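Local coordinates for protein autoinducer 2 sensor kinase/phosphatase luxQ (Vibrio cholerae, PDB 3C38) that binds the complex of autoinducer 2 with LuxP through this periplasmic domain and switches between histidine kinase and phosphatase activity in the quorum-sensing phosphorelay, at residues 82-87 with 153-158; 202-207 with 216-221; 133-138 with 160-165; 31-36 with 223-228. All blocks are in the same frame, centred on the assembly; numbering follows the deposited sequence.

Interaction 1 (82-87 with 153-158); sequences DLRFIS and GYLYVG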
loop_
_atom_site.group_PDB
_atom_site.type_symbol
_atom_site.label_atom_id
_atom_site.label_comp_id
_atom_site.label_asym_id
_atom_site.label_seq_id
_atom_site.Cartn_x
_atom_site.Cartn_y
_atom_site.Cartn_z
ATOM N N ASP A 82 -2.383 4.209 -4.497
ATOM C CA ASP A 82 -1.489 4.416 -5.635
ATOM C C ASP A 82 -2.145 3.901 -6.905
ATOM O O ASP A 82 -1.806 4.321 -8.011
ATOM C CB ASP A 82 -0.147 3.714 -5.426
ATOM C CG ASP A 82 0.620 4.271 -4.243
ATOM O OD1 ASP A 82 0.405 5.453 -3.909
ATOM O OD2 ASP A 82 1.440 3.540 -3.652
ATOM N N LEU A 83 -3.091 2.987 -6.744
ATOM C CA LEU A 83 -3.786 2.440 -7.892
ATOM C C LEU A 83 -5.164 1.904 -7.541
ATOM O O LEU A 83 -5.391 1.333 -6.461
ATOM C CB LEU A 83 -2.933 1.350 -8.571
ATOM C CG LEU A 83 -2.544 0.079 -7.818
ATOM C CD1 LEU A 83 -3.661 -0.940 -7.954
ATOM C CD2 LEU A 83 -1.262 -0.496 -8.401
ATOM N N ARG A 84 -6.087 2.121 -8.470
ATOM C CA ARG A 84 -7.465 1.680 -8.337
ATOM C C ARG A 84 -7.915 1.038 -9.639
ATOM O O ARG A 84 -7.505 1.453 -10.719
ATOM C CB ARG A 84 -8.400 2.866 -8.090
ATOM C CG ARG A 84 -8.337 3.550 -6.744
ATOM C CD ARG A 84 -9.688 4.210 -6.496
ATOM N NE ARG A 84 -9.720 5.116 -5.354
ATOM C CZ ARG A 84 -9.230 6.353 -5.364
ATOM N NH1 ARG A 84 -8.661 6.843 -6.462
ATOM N NH2 ARG A 84 -9.322 7.108 -4.276
ATOM N N PHE A 85 -8.762 0.025 -9.535
ATOM C CA PHE A 85 -9.330 -0.607 -10.715
ATOM C C PHE A 85 -10.557 -1.398 -10.270
ATOM O O PHE A 85 -10.617 -1.889 -9.139
ATOM C CB PHE A 85 -8.293 -1.481 -11.444
ATOM C CG PHE A 85 -7.905 -2.722 -10.711
ATOM C CD1 PHE A 85 -8.737 -3.835 -10.714
ATOM C CD2 PHE A 85 -6.697 -2.785 -10.020
ATOM C CE1 PHE A 85 -8.372 -4.987 -10.048
ATOM C CE2 PHE A 85 -6.320 -3.936 -9.346
ATOM C CZ PHE A 85 -7.158 -5.041 -9.359
ATOM N N ILE A 86 -11.552 -1.482 -11.148
ATOM C CA ILE A 86 -12.788 -2.191 -10.834
ATOM C C ILE A 86 -12.899 -3.494 -11.613
ATOM O O ILE A 86 -12.735 -3.518 -12.831
ATOM C CB ILE A 86 -14.014 -1.304 -11.140
ATOM C CG1 ILE A 86 -13.956 -0.037 -10.287
ATOM C CG2 ILE A 86 -15.301 -2.057 -10.846
ATOM C CD1 ILE A 86 -15.052 0.954 -10.596
ATOM N N SER A 87 -13.173 -4.575 -10.891
ATOM C CA SER A 87 -13.303 -5.893 -11.492
ATOM C C SER A 87 -14.731 -6.436 -11.467
ATOM O O SER A 87 -15.562 -6.043 -10.650
ATOM C CB SER A 87 -12.390 -6.899 -10.780
ATOM O OG SER A 87 -13.135 -7.972 -10.201
ATOM N N GLY A 153 -19.847 -5.179 -9.182
ATOM C CA GLY A 153 -18.418 -5.341 -9.362
ATOM C C GLY A 153 -17.639 -5.212 -8.065
ATOM O O GLY A 153 -18.194 -5.310 -6.967
ATOM N N TYR A 154 -16.337 -4.995 -8.195
ATOM C CA TYR A 154 -15.465 -4.854 -7.046
ATOM C C TYR A 154 -14.456 -3.751 -7.305
ATOM O O TYR A 154 -13.955 -3.591 -8.427
ATOM C CB TYR A 154 -14.740 -6.171 -6.779
ATOM C CG TYR A 154 -15.596 -7.201 -6.085
ATOM C CD1 TYR A 154 -15.806 -7.140 -4.708
ATOM C CD2 TYR A 154 -16.218 -8.227 -6.801
ATOM C CE1 TYR A 154 -16.609 -8.074 -4.055
ATOM C CE2 TYR A 154 -17.031 -9.169 -6.157
ATOM C CZ TYR A 154 -17.219 -9.079 -4.783
ATOM O OH TYR A 154 -18.010 -9.994 -4.129
ATOM N N LEU A 155 -14.189 -2.965 -6.266
ATOM C CA LEU A 155 -13.220 -1.888 -6.358
ATOM C C LEU A 155 -11.968 -2.369 -5.636
ATOM O O LEU A 155 -12.011 -2.795 -4.471
ATOM C CB LEU A 155 -13.744 -0.602 -5.706
ATOM C CG LEU A 155 -12.738 0.559 -5.659
ATOM C CD1 LEU A 155 -12.264 0.879 -7.057
ATOM C CD2 LEU A 155 -13.378 1.787 -5.021
ATOM N N TYR A 156 -10.855 -2.331 -6.356
ATOM C CA TYR A 156 -9.580 -2.746 -5.804
ATOM C C TYR A 156 -8.716 -1.504 -5.657
ATOM O O TYR A 156 -8.647 -0.676 -6.567
ATOM C CB TYR A 156 -8.877 -3.733 -6.749
ATOM C CG TYR A 156 -9.486 -5.119 -6.838
ATOM C CD1 TYR A 156 -10.672 -5.353 -7.539
ATOM C CD2 TYR A 156 -8.856 -6.205 -6.239
ATOM C CE1 TYR A 156 -11.206 -6.654 -7.637
ATOM C CE2 TYR A 156 -9.378 -7.489 -6.326
ATOM C CZ TYR A 156 -10.545 -7.707 -7.022
ATOM O OH TYR A 156 -11.033 -8.988 -7.080
ATOM N N VAL A 157 -8.078 -1.367 -4.501
ATOM C CA VAL A 157 -7.181 -0.246 -4.256
ATOM C C VAL A 157 -5.861 -0.844 -3.805
ATOM O O VAL A 157 -5.829 -1.863 -3.100
ATOM C CB VAL A 157 -7.702 0.712 -3.139
ATOM C CG1 VAL A 157 -9.087 1.239 -3.509
ATOM C CG2 VAL A 157 -7.731 0.001 -1.798
ATOM N N GLY A 158 -4.767 -0.221 -4.216
ATOM C CA GLY A 158 -3.474 -0.736 -3.818
ATOM C C GLY A 158 -2.486 0.349 -3.447
ATOM O O GLY A 158 -2.618 1.497 -3.894
#
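Tyr156 CB lies over one face of the Phe85 ring on the neighbouring antiparallel strand, 3.5 Å from the Phe85 ring centroid, in a CH-pi contact. CG and CD1 come next. CG is 3.4 Å from Phe85 CE1, and the two ring planes differ by only 11°, but the rings are slid apart and barely overlap. Further out, Tyr156 CE1 meets Ser87 CB at 3.4 Å. At the tip, Tyr156 OH is 3.9 Å from Ser87 OG. Phe85 CG stands between its own backbone N and carbonyl carbon (chi1 70°), and its ring leans toward the partner strand.

Strands 83-88 and 153-160 are neighbours in the five-stranded antiparallel sheet of a PAS-like Cache fold. Helix 106-115 packs on the face that carries Phe85 and Tyr156. On the other face, Ile86 CG1 touches Leu155 CD1 at 3.8 Å. Arg84 and Val157 run side by side there, and the Arg84 guanidinium makes a salt bridge with Asp73.

Paired backbone bonds join Leu83 with Gly158, Phe85 with Tyr156 and Ser87 with Tyr154. Asp82 and Leu83 both face Gly158, a classic beta bulge. Gly158 O accepts from both, at 2.8 Å from Asp82 N and 3.3 Å from Leu83 N.

Interaction 2 (202-207 with 216-221); sequences DYVVHS and FIVGQT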
loop_
_atom_site.group_PDB
_atom_site.type_symbol
_atom_site.label_atom_id
_atom_site.label_comp_id
_atom_site.label_asym_id
_atom_site.label_seq_id
_atom_site.Cartn_x
_atom_site.Cartn_y
_atom_site.Cartn_z
ATOM N N ASP A 202 23.368 -0.097 3.015
ATOM C CA ASP A 202 23.910 -1.447 3.019
ATOM C C ASP A 202 24.163 -1.949 4.443
ATOM O O ASP A 202 23.824 -3.084 4.784
ATOM C CB ASP A 202 25.209 -1.450 2.217
ATOM C CG ASP A 202 25.748 -2.841 1.975
ATOM O OD1 ASP A 202 26.052 -3.552 2.962
ATOM O OD2 ASP A 202 25.871 -3.217 0.789
ATOM N N TYR A 203 24.761 -1.098 5.274
ATOM C CA TYR A 203 25.045 -1.443 6.666
ATOM C C TYR A 203 23.743 -1.675 7.434
ATOM O O TYR A 203 23.585 -2.671 8.136
ATOM C CB TYR A 203 25.825 -0.315 7.342
ATOM C CG TYR A 203 25.718 -0.335 8.853
ATOM C CD1 TYR A 203 26.340 -1.336 9.614
ATOM C CD2 TYR A 203 24.951 0.620 9.524
ATOM C CE1 TYR A 203 26.193 -1.374 11.003
ATOM C CE2 TYR A 203 24.796 0.587 10.916
ATOM C CZ TYR A 203 25.415 -0.409 11.645
ATOM O OH TYR A 203 25.242 -0.450 13.012
ATOM N N VAL A 204 22.828 -0.722 7.312
ATOM C CA VAL A 204 21.535 -0.807 7.961
ATOM C C VAL A 204 20.800 -2.102 7.586
ATOM O O VAL A 204 20.280 -2.774 8.476
ATOM C CB VAL A 204 20.653 0.386 7.576
ATOM C CG1 VAL A 204 19.320 0.292 8.285
ATOM C CG2 VAL A 204 21.366 1.693 7.910
ATOM N N VAL A 205 20.746 -2.478 6.303
ATOM C CA VAL A 205 20.019 -3.714 5.989
ATOM C C VAL A 205 20.706 -4.983 6.432
ATOM O O VAL A 205 20.026 -5.922 6.837
ATOM C CB VAL A 205 19.626 -3.943 4.479
ATOM C CG1 VAL A 205 18.553 -2.970 4.062
ATOM C CG2 VAL A 205 20.827 -3.896 3.578
ATOM N N HIS A 206 22.028 -5.054 6.361
ATOM C CA HIS A 206 22.644 -6.294 6.800
ATOM C C HIS A 206 23.060 -6.222 8.251
ATOM O O HIS A 206 23.859 -7.029 8.701
ATOM C CB HIS A 206 23.853 -6.650 5.951
ATOM C CG HIS A 206 23.562 -6.747 4.490
ATOM N ND1 HIS A 206 23.697 -5.677 3.632
ATOM C CD2 HIS A 206 23.178 -7.796 3.725
ATOM C CE1 HIS A 206 23.416 -6.063 2.401
ATOM N NE2 HIS A 206 23.098 -7.343 2.427
ATOM N N SER A 207 22.516 -5.266 8.991
ATOM C CA SER A 207 22.874 -5.118 10.395
ATOM C C SER A 207 22.174 -6.131 11.291
ATOM O O SER A 207 21.152 -6.712 10.912
ATOM C CB SER A 207 22.539 -3.709 10.876
ATOM O OG SER A 207 21.163 -3.425 10.688
ATOM N N PHE A 216 25.326 3.093 16.294
ATOM C CA PHE A 216 24.008 3.233 15.702
ATOM C C PHE A 216 23.162 1.990 15.871
ATOM O O PHE A 216 23.263 1.045 15.086
ATOM C CB PHE A 216 24.140 3.576 14.226
ATOM C CG PHE A 216 25.069 4.709 13.972
ATOM C CD1 PHE A 216 26.363 4.474 13.524
ATOM C CD2 PHE A 216 24.667 6.018 14.210
ATOM C CE1 PHE A 216 27.242 5.521 13.325
ATOM C CE2 PHE A 216 25.548 7.080 14.013
ATOM C CZ PHE A 216 26.834 6.830 13.566
ATOM N N ILE A 217 22.328 2.007 16.905
ATOM C CA ILE A 217 21.441 0.898 17.222
ATOM C C ILE A 217 20.380 0.733 16.133
ATOM O O ILE A 217 19.686 1.688 15.786
ATOM C CB ILE A 217 20.759 1.147 18.576
ATOM C CG1 ILE A 217 21.827 1.474 19.629
ATOM C CG2 ILE A 217 19.956 -0.074 18.990
ATOM C CD1 ILE A 217 21.286 1.704 21.034
ATOM N N VAL A 218 20.266 -0.472 15.581
ATOM C CA VAL A 218 19.277 -0.722 14.536
ATOM C C VAL A 218 18.198 -1.711 14.962
ATOM O O VAL A 218 18.454 -2.904 15.144
ATOM C CB VAL A 218 19.909 -1.276 13.234
ATOM C CG1 VAL A 218 18.863 -1.274 12.129
ATOM C CG2 VAL A 218 21.120 -0.445 12.826
ATOM N N GLY A 219 16.983 -1.203 15.119
ATOM C CA GLY A 219 15.881 -2.063 15.494
ATOM C C GLY A 219 15.262 -2.685 14.255
ATOM O O GLY A 219 15.430 -2.174 13.147
ATOM N N GLN A 220 14.567 -3.804 14.442
ATOM C CA GLN A 220 13.893 -4.495 13.350
ATOM C C GLN A 220 12.435 -4.706 13.718
ATOM O O GLN A 220 12.121 -5.074 14.849
ATOM C CB GLN A 220 14.539 -5.854 13.078
ATOM C CG GLN A 220 15.746 -5.795 12.182
ATOM C CD GLN A 220 16.338 -7.164 11.903
ATOM O OE1 GLN A 220 15.668 -8.049 11.361
ATOM N NE2 GLN A 220 17.603 -7.346 12.269
ATOM N N THR A 221 11.544 -4.458 12.764
ATOM C CA THR A 221 10.119 -4.636 13.000
ATOM C C THR A 221 9.449 -5.265 11.795
ATOM O O THR A 221 9.387 -4.655 10.726
ATOM C CB THR A 221 9.395 -3.302 13.278
ATOM O OG1 THR A 221 9.907 -2.712 14.475
ATOM C CG2 THR A 221 7.897 -3.545 13.454
HETATM O O HOH W 1 26.920 1.262 15.230
#
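Val218 points from its strand toward the helix end that carries Val204 and Ser207. This is helix-on-sheet packing in the lobe with the four-stranded antiparallel sheet, consistent with a second PAS-like unit of the Cache family. Strand 216-225 is an outermost strand of that sheet.

The two valines cross at about a right angle. Only their CG1 methyls meet, with Val204 CG1 4.2 Å from Val218 CG1. Val204 also reaches Tyr235 and Ile237 of strand 228-239 and Val181 of strand 179-184, so it packs across three strands. Tyr203 and Val218 instead slide past each other in opposite directions. Val218 CG2 approaches the Tyr203 ring obliquely, 4.3 Å from CE2.

Ser207 faces the same valine from just beyond the helix. Its OG lies 3.5 Å from Val218 CG1 and 3.6 Å from Val218 CB, so the serine tip rests on the branched carbons. Farther along the strand, Gln220 extends its chain toward the loop and touches Lys209.

At the other end, Phe216 meets Tyr199 edge to face. A water lies between the first strand residue and the tyrosine tip: it accepts from Phe216 N at 2.7 Å and is 3.3 Å from Tyr203 OH.

Interaction 3 (133-138 with 160-165); sequences SVHILM and VLNDNF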
loop_
_atom_site.group_PDB
_atom_site.type_symbol
_atom_site.label_atom_id
_atom_site.label_comp_id
_atom_site.label_asym_id
_atom_site.label_seq_id
_atom_site.Cartn_x
_atom_site.Cartn_y
_atom_site.Cartn_z
ATOM N N SER A 133 10.514 -7.244 -8.749
ATOM C CA SER A 133 9.123 -7.460 -8.396
ATOM C C SER A 133 8.630 -6.338 -7.488
ATOM O O SER A 133 9.315 -5.925 -6.555
ATOM C CB SER A 133 8.954 -8.811 -7.698
ATOM O OG SER A 133 9.554 -8.796 -6.416
ATOM N N VAL A 134 7.435 -5.848 -7.788
ATOM C CA VAL A 134 6.806 -4.780 -7.030
ATOM C C VAL A 134 5.920 -5.347 -5.916
ATOM O O VAL A 134 5.087 -6.226 -6.162
ATOM C CB VAL A 134 5.946 -3.908 -7.971
ATOM C CG1 VAL A 134 5.045 -2.998 -7.172
ATOM C CG2 VAL A 134 6.856 -3.097 -8.884
ATOM N N HIS A 135 6.114 -4.855 -4.695
ATOM C CA HIS A 135 5.318 -5.290 -3.545
ATOM C C HIS A 135 4.128 -4.334 -3.352
ATOM O O HIS A 135 4.287 -3.111 -3.292
ATOM C CB HIS A 135 6.209 -5.357 -2.306
ATOM C CG HIS A 135 7.256 -6.423 -2.390
ATOM N ND1 HIS A 135 7.068 -7.693 -1.884
ATOM C CD2 HIS A 135 8.462 -6.443 -3.009
ATOM C CE1 HIS A 135 8.109 -8.447 -2.189
ATOM N NE2 HIS A 135 8.970 -7.711 -2.873
ATOM N N ILE A 136 2.930 -4.905 -3.265
ATOM C CA ILE A 136 1.712 -4.118 -3.161
ATOM C C ILE A 136 0.762 -4.597 -2.083
ATOM O O ILE A 136 0.599 -5.795 -1.885
ATOM C CB ILE A 136 0.933 -4.176 -4.479
ATOM C CG1 ILE A 136 1.879 -3.922 -5.647
ATOM C CG2 ILE A 136 -0.215 -3.175 -4.459
ATOM C CD1 ILE A 136 1.226 -4.113 -7.008
ATOM N N LEU A 137 0.146 -3.650 -1.378
ATOM C CA LEU A 137 -0.849 -3.977 -0.360
ATOM C C LEU A 137 -2.164 -3.689 -1.085
ATOM O O LEU A 137 -2.408 -2.565 -1.528
ATOM C CB LEU A 137 -0.710 -3.074 0.861
ATOM C CG LEU A 137 0.502 -3.357 1.753
ATOM C CD1 LEU A 137 0.697 -2.222 2.757
ATOM C CD2 LEU A 137 0.290 -4.686 2.474
ATOM N N MET A 138 -2.988 -4.717 -1.253
ATOM C CA MET A 138 -4.242 -4.531 -1.951
ATOM C C MET A 138 -5.436 -4.925 -1.119
ATOM O O MET A 138 -5.332 -5.748 -0.209
ATOM C CB MET A 138 -4.260 -5.325 -3.249
ATOM C CG MET A 138 -3.492 -4.681 -4.368
ATOM S SD MET A 138 -3.958 -5.424 -5.913
ATOM C CE MET A 138 -5.617 -4.867 -6.068
ATOM N N VAL A 160 1.637 0.827 -3.450
ATOM C CA VAL A 160 2.893 0.240 -3.902
ATOM C C VAL A 160 3.980 0.605 -2.901
ATOM O O VAL A 160 4.230 1.787 -2.646
ATOM C CB VAL A 160 3.306 0.762 -5.297
ATOM C CG1 VAL A 160 4.691 0.195 -5.667
ATOM C CG2 VAL A 160 2.265 0.362 -6.335
ATOM N N LEU A 161 4.624 -0.412 -2.336
ATOM C CA LEU A 161 5.672 -0.196 -1.345
ATOM C C LEU A 161 7.017 0.250 -1.928
ATOM O O LEU A 161 7.696 1.096 -1.343
ATOM C CB LEU A 161 5.856 -1.462 -0.506
ATOM C CG LEU A 161 4.561 -1.886 0.200
ATOM C CD1 LEU A 161 4.792 -3.155 0.987
ATOM C CD2 LEU A 161 4.075 -0.770 1.134
ATOM N N ASN A 162 7.398 -0.314 -3.069
ATOM C CA ASN A 162 8.667 0.040 -3.704
ATOM C C ASN A 162 8.738 1.542 -3.913
ATOM O O ASN A 162 7.828 2.138 -4.491
ATOM C CB ASN A 162 8.809 -0.659 -5.069
ATOM C CG ASN A 162 8.738 -2.175 -4.950
ATOM O OD1 ASN A 162 7.768 -2.726 -4.410
ATOM N ND2 ASN A 162 9.769 -2.854 -5.434
ATOM N N ASP A 163 9.821 2.142 -3.435
ATOM C CA ASP A 163 10.041 3.572 -3.583
ATOM C C ASP A 163 8.946 4.470 -3.028
ATOM O O ASP A 163 8.881 5.651 -3.378
ATOM C CB ASP A 163 10.251 3.907 -5.058
ATOM C CG ASP A 163 11.488 3.252 -5.624
ATOM O OD1 ASP A 163 11.434 2.831 -6.789
ATOM O OD2 ASP A 163 12.510 3.165 -4.902
ATOM N N ASN A 164 8.087 3.936 -2.168
ATOM C CA ASN A 164 7.035 4.772 -1.605
ATOM C C ASN A 164 7.629 5.583 -0.443
ATOM O O ASN A 164 7.478 5.229 0.735
ATOM C CB ASN A 164 5.868 3.936 -1.094
ATOM C CG ASN A 164 4.648 4.777 -0.856
ATOM O OD1 ASN A 164 4.759 5.904 -0.373
ATOM N ND2 ASN A 164 3.471 4.249 -1.199
ATOM N N PHE A 165 8.297 6.680 -0.791
ATOM C CA PHE A 165 8.946 7.522 0.203
ATOM C C PHE A 165 7.966 8.149 1.174
ATOM O O PHE A 165 8.220 8.193 2.372
ATOM C CB PHE A 165 9.762 8.627 -0.483
ATOM C CG PHE A 165 10.561 9.469 0.478
ATOM C CD1 PHE A 165 11.779 9.007 0.983
ATOM C CD2 PHE A 165 10.066 10.695 0.927
ATOM C CE1 PHE A 165 12.493 9.752 1.928
ATOM C CE2 PHE A 165 10.771 11.450 1.875
ATOM C CZ PHE A 165 11.990 10.975 2.377
#
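Asn162 OD1 accepts from His135 N at 2.7 Å in a nearly straight bond, with 167° at the hydrogen. The donor is tilted from the plane of the amide. The other branch of the same side chain, ND2, gives a longer bond of 3.3 Å to Ser133 O. One amide thus grips the strand backbone on both sides of Val134, and these two bonds fix which branch is oxygen and which is nitrogen. The His135 ring is turned only 13° from the amide plane. Its ND1 bonds to Tyr231 OH.

The regular pairing stops just before this point. Leu161 N bonds to His135 O at 2.9 Å, and Ile136 faces Val160 as a non-hydrogen-bonded antiparallel pair. A type II turn from Leu161 to Asn164 then leads the chain out of the five-stranded sheet. Asn164 is the N-cap of helix 165-174, with OD1 on Leu167 N. Its ND2 holds Val160 O at 3.0 Å.

Apolar contacts flank the polar ones. Val134 CG1 meets Val160 CG1 at 3.5 Å. Leu137 CD1 and Leu161 CD2 touch at 4.0 Å, their side chains crossing at about a right angle. Leu189, from the other sheet, packs on His135, Leu161 and Asn162.

Interaction 4 (31-36 with 223-228); sequences SLFDFR and LEVESV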
loop_
_atom_site.group_PDB
_atom_site.type_symbol
_atom_site.label_atom_id
_atom_site.label_comp_id
_atom_site.label_asym_id
_atom_site.label_seq_id
_atom_site.Cartn_x
_atom_site.Cartn_y
_atom_site.Cartn_z
ATOM N N SER A 31 1.639 0.604 14.566
ATOM C CA SER A 31 0.407 1.387 14.660
ATOM C C SER A 31 0.381 2.464 13.590
ATOM O O SER A 31 -0.667 2.743 13.000
ATOM C CB SER A 31 0.253 2.026 16.050
ATOM O OG SER A 31 1.163 3.094 16.241
ATOM N N LEU A 32 1.536 3.075 13.346
ATOM C CA LEU A 32 1.618 4.093 12.321
ATOM C C LEU A 32 1.292 3.430 10.984
ATOM O O LEU A 32 0.554 3.990 10.173
ATOM C CB LEU A 32 3.004 4.733 12.336
ATOM C CG LEU A 32 3.139 5.724 13.510
ATOM C CD1 LEU A 32 4.590 6.162 13.677
ATOM C CD2 LEU A 32 2.243 6.952 13.245
ATOM N N PHE A 33 1.802 2.221 10.775
ATOM C CA PHE A 33 1.524 1.464 9.549
ATOM C C PHE A 33 0.015 1.180 9.481
ATOM O O PHE A 33 -0.641 1.473 8.480
ATOM C CB PHE A 33 2.308 0.154 9.565
ATOM C CG PHE A 33 2.092 -0.714 8.354
ATOM C CD1 PHE A 33 1.517 -1.980 8.488
ATOM C CD2 PHE A 33 2.492 -0.290 7.087
ATOM C CE1 PHE A 33 1.347 -2.822 7.360
ATOM C CE2 PHE A 33 2.326 -1.113 5.970
ATOM C CZ PHE A 33 1.753 -2.384 6.112
ATOM N N ASP A 34 -0.534 0.618 10.553
ATOM C CA ASP A 34 -1.970 0.321 10.614
ATOM C C ASP A 34 -2.783 1.572 10.304
ATOM O O ASP A 34 -3.770 1.521 9.569
ATOM C CB ASP A 34 -2.378 -0.161 12.011
ATOM C CG ASP A 34 -1.740 -1.467 12.387
ATOM O OD1 ASP A 34 -1.331 -2.207 11.467
ATOM O OD2 ASP A 34 -1.668 -1.759 13.605
ATOM N N PHE A 35 -2.361 2.694 10.874
ATOM C CA PHE A 35 -3.064 3.949 10.660
ATOM C C PHE A 35 -3.245 4.284 9.175
ATOM O O PHE A 35 -4.345 4.663 8.750
ATOM C CB PHE A 35 -2.345 5.099 11.381
ATOM C CG PHE A 35 -3.104 6.394 11.340
ATOM C CD1 PHE A 35 -4.237 6.576 12.133
ATOM C CD2 PHE A 35 -2.735 7.405 10.454
ATOM C CE1 PHE A 35 -5.002 7.751 12.041
ATOM C CE2 PHE A 35 -3.487 8.581 10.349
ATOM C CZ PHE A 35 -4.627 8.754 11.146
ATOM N N ARG A 36 -2.185 4.149 8.380
ATOM C CA ARG A 36 -2.296 4.453 6.955
ATOM C C ARG A 36 -3.264 3.488 6.246
ATOM O O ARG A 36 -4.074 3.905 5.416
ATOM C CB ARG A 36 -0.922 4.396 6.277
ATOM C CG ARG A 36 -0.973 4.764 4.808
ATOM C CD ARG A 36 -1.272 6.264 4.629
ATOM N NE ARG A 36 -1.875 6.601 3.332
ATOM C CZ ARG A 36 -1.364 6.293 2.140
ATOM N NH1 ARG A 36 -0.216 5.626 2.038
ATOM N NH2 ARG A 36 -2.009 6.655 1.037
ATOM N N LEU A 223 6.309 -6.091 9.967
ATOM C CA LEU A 223 4.935 -5.607 9.949
ATOM C C LEU A 223 3.864 -6.683 9.795
ATOM O O LEU A 223 4.000 -7.623 9.003
ATOM C CB LEU A 223 4.755 -4.580 8.811
ATOM C CG LEU A 223 5.674 -3.349 8.838
ATOM C CD1 LEU A 223 5.449 -2.488 7.598
ATOM C CD2 LEU A 223 5.413 -2.559 10.116
ATOM N N GLU A 224 2.792 -6.532 10.559
ATOM C CA GLU A 224 1.670 -7.453 10.443
ATOM C C GLU A 224 0.651 -6.750 9.545
ATOM O O GLU A 224 0.507 -5.527 9.592
ATOM C CB GLU A 224 1.026 -7.727 11.805
ATOM C CG GLU A 224 1.945 -8.352 12.829
ATOM C CD GLU A 224 1.196 -8.832 14.061
ATOM O OE1 GLU A 224 0.222 -8.164 14.478
ATOM O OE2 GLU A 224 1.595 -9.874 14.622
ATOM N N VAL A 225 -0.015 -7.522 8.701
ATOM C CA VAL A 225 -1.056 -6.998 7.829
ATOM C C VAL A 225 -2.290 -7.794 8.250
ATOM O O VAL A 225 -2.307 -9.020 8.138
ATOM C CB VAL A 225 -0.739 -7.263 6.344
ATOM C CG1 VAL A 225 -1.978 -7.018 5.489
ATOM C CG2 VAL A 225 0.382 -6.357 5.891
ATOM N N GLU A 226 -3.307 -7.108 8.756
ATOM C CA GLU A 226 -4.517 -7.793 9.220
ATOM C C GLU A 226 -4.094 -8.743 10.341
ATOM O O GLU A 226 -4.473 -9.911 10.351
ATOM C CB GLU A 226 -5.165 -8.606 8.085
ATOM C CG GLU A 226 -5.675 -7.802 6.881
ATOM C CD GLU A 226 -6.802 -6.839 7.229
ATOM O OE1 GLU A 226 -7.253 -6.818 8.398
ATOM O OE2 GLU A 226 -7.238 -6.099 6.332
ATOM N N SER A 227 -3.287 -8.234 11.267
ATOM C CA SER A 227 -2.784 -9.015 12.396
ATOM C C SER A 227 -2.056 -10.292 11.980
ATOM O O SER A 227 -1.853 -11.185 12.794
ATOM C CB SER A 227 -3.933 -9.365 13.346
ATOM O OG SER A 227 -4.452 -8.199 13.968
ATOM N N VAL A 228 -1.657 -10.371 10.716
ATOM C CA VAL A 228 -0.945 -11.540 10.196
ATOM C C VAL A 228 0.520 -11.195 9.896
ATOM O O VAL A 228 0.808 -10.183 9.259
ATOM C CB VAL A 228 -1.606 -12.056 8.898
ATOM C CG1 VAL A 228 -0.890 -13.306 8.403
ATOM C CG2 VAL A 228 -3.087 -12.337 9.148
HETATM O O HOH W 2 -1.615 -3.904 9.230
#
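Phe33 and Leu223 make a CH-pi contact between the long N-terminal helix and strand 216-225. Leu223 CD1 sits over the centre of the Phe33 ring, 3.7 Å from the centroid and 9° off the ring normal. The second methyl, CD2, lies toward the root of the phenylalanine, 4.2 Å from Phe33 CB. Phe33 CB already points toward the strand, and CG is anti to the backbone N (chi1 180°).

The edge of the ring makes a different set of contacts. Glu224 O lies near the ring plane, 3.6 Å from Phe33 CE1. Val225 CG2 is also at this edge, 3.9 Å from the same CE1. Leu137 of the five-stranded sheet touches both Phe33 and Val225, so the ring packs where the helix meets parts of both sheets.

The polar contact runs through water. One water donates to Asp34 OD1 at 2.8 Å and to Glu224 O at 2.7 Å. Gln30, one helical turn earlier, works beside it: its NE2 bonds to Asp34 OD1 and its OE1 accepts from Glu224 N. A type I' turn from Val225 to Val228 then reverses the chain.

Asp34 OD1 and Glu224 O are both acceptors and cannot bond to each other, so the water supplies the two protons between them. The weakly positive C-H edge of Phe33 would also suit the Glu224 carbonyl oxygen. Within 31-36 and 223-228 the link is an apolar face contact and water-bridged acceptors, and Gln30 adds a direct side-chain bond to the strand backbone.

In the fold
Interactions 1 and 3 belong to the same five-stranded sheet, and both involve strand 153-160, interaction 3 at its end and the loop beyond. Both are buried. Interaction 1 is regular backbone pairing with an aromatic face, whereas in interaction 3 a side-chain amide takes over as the pairing ends. They touch where Asp82 OD2 bonds to Val160 N and where Met138 packs on Phe85 and Tyr156. Interactions 2 and 4 use opposite ends of strand 216-225 in the other sheet. Interaction 2 is only partly buried and lies farthest from the chain centre. Interaction 4 is deeper and meets interaction 3 through Leu137. Waters bridge polar atoms in both 2 and 4.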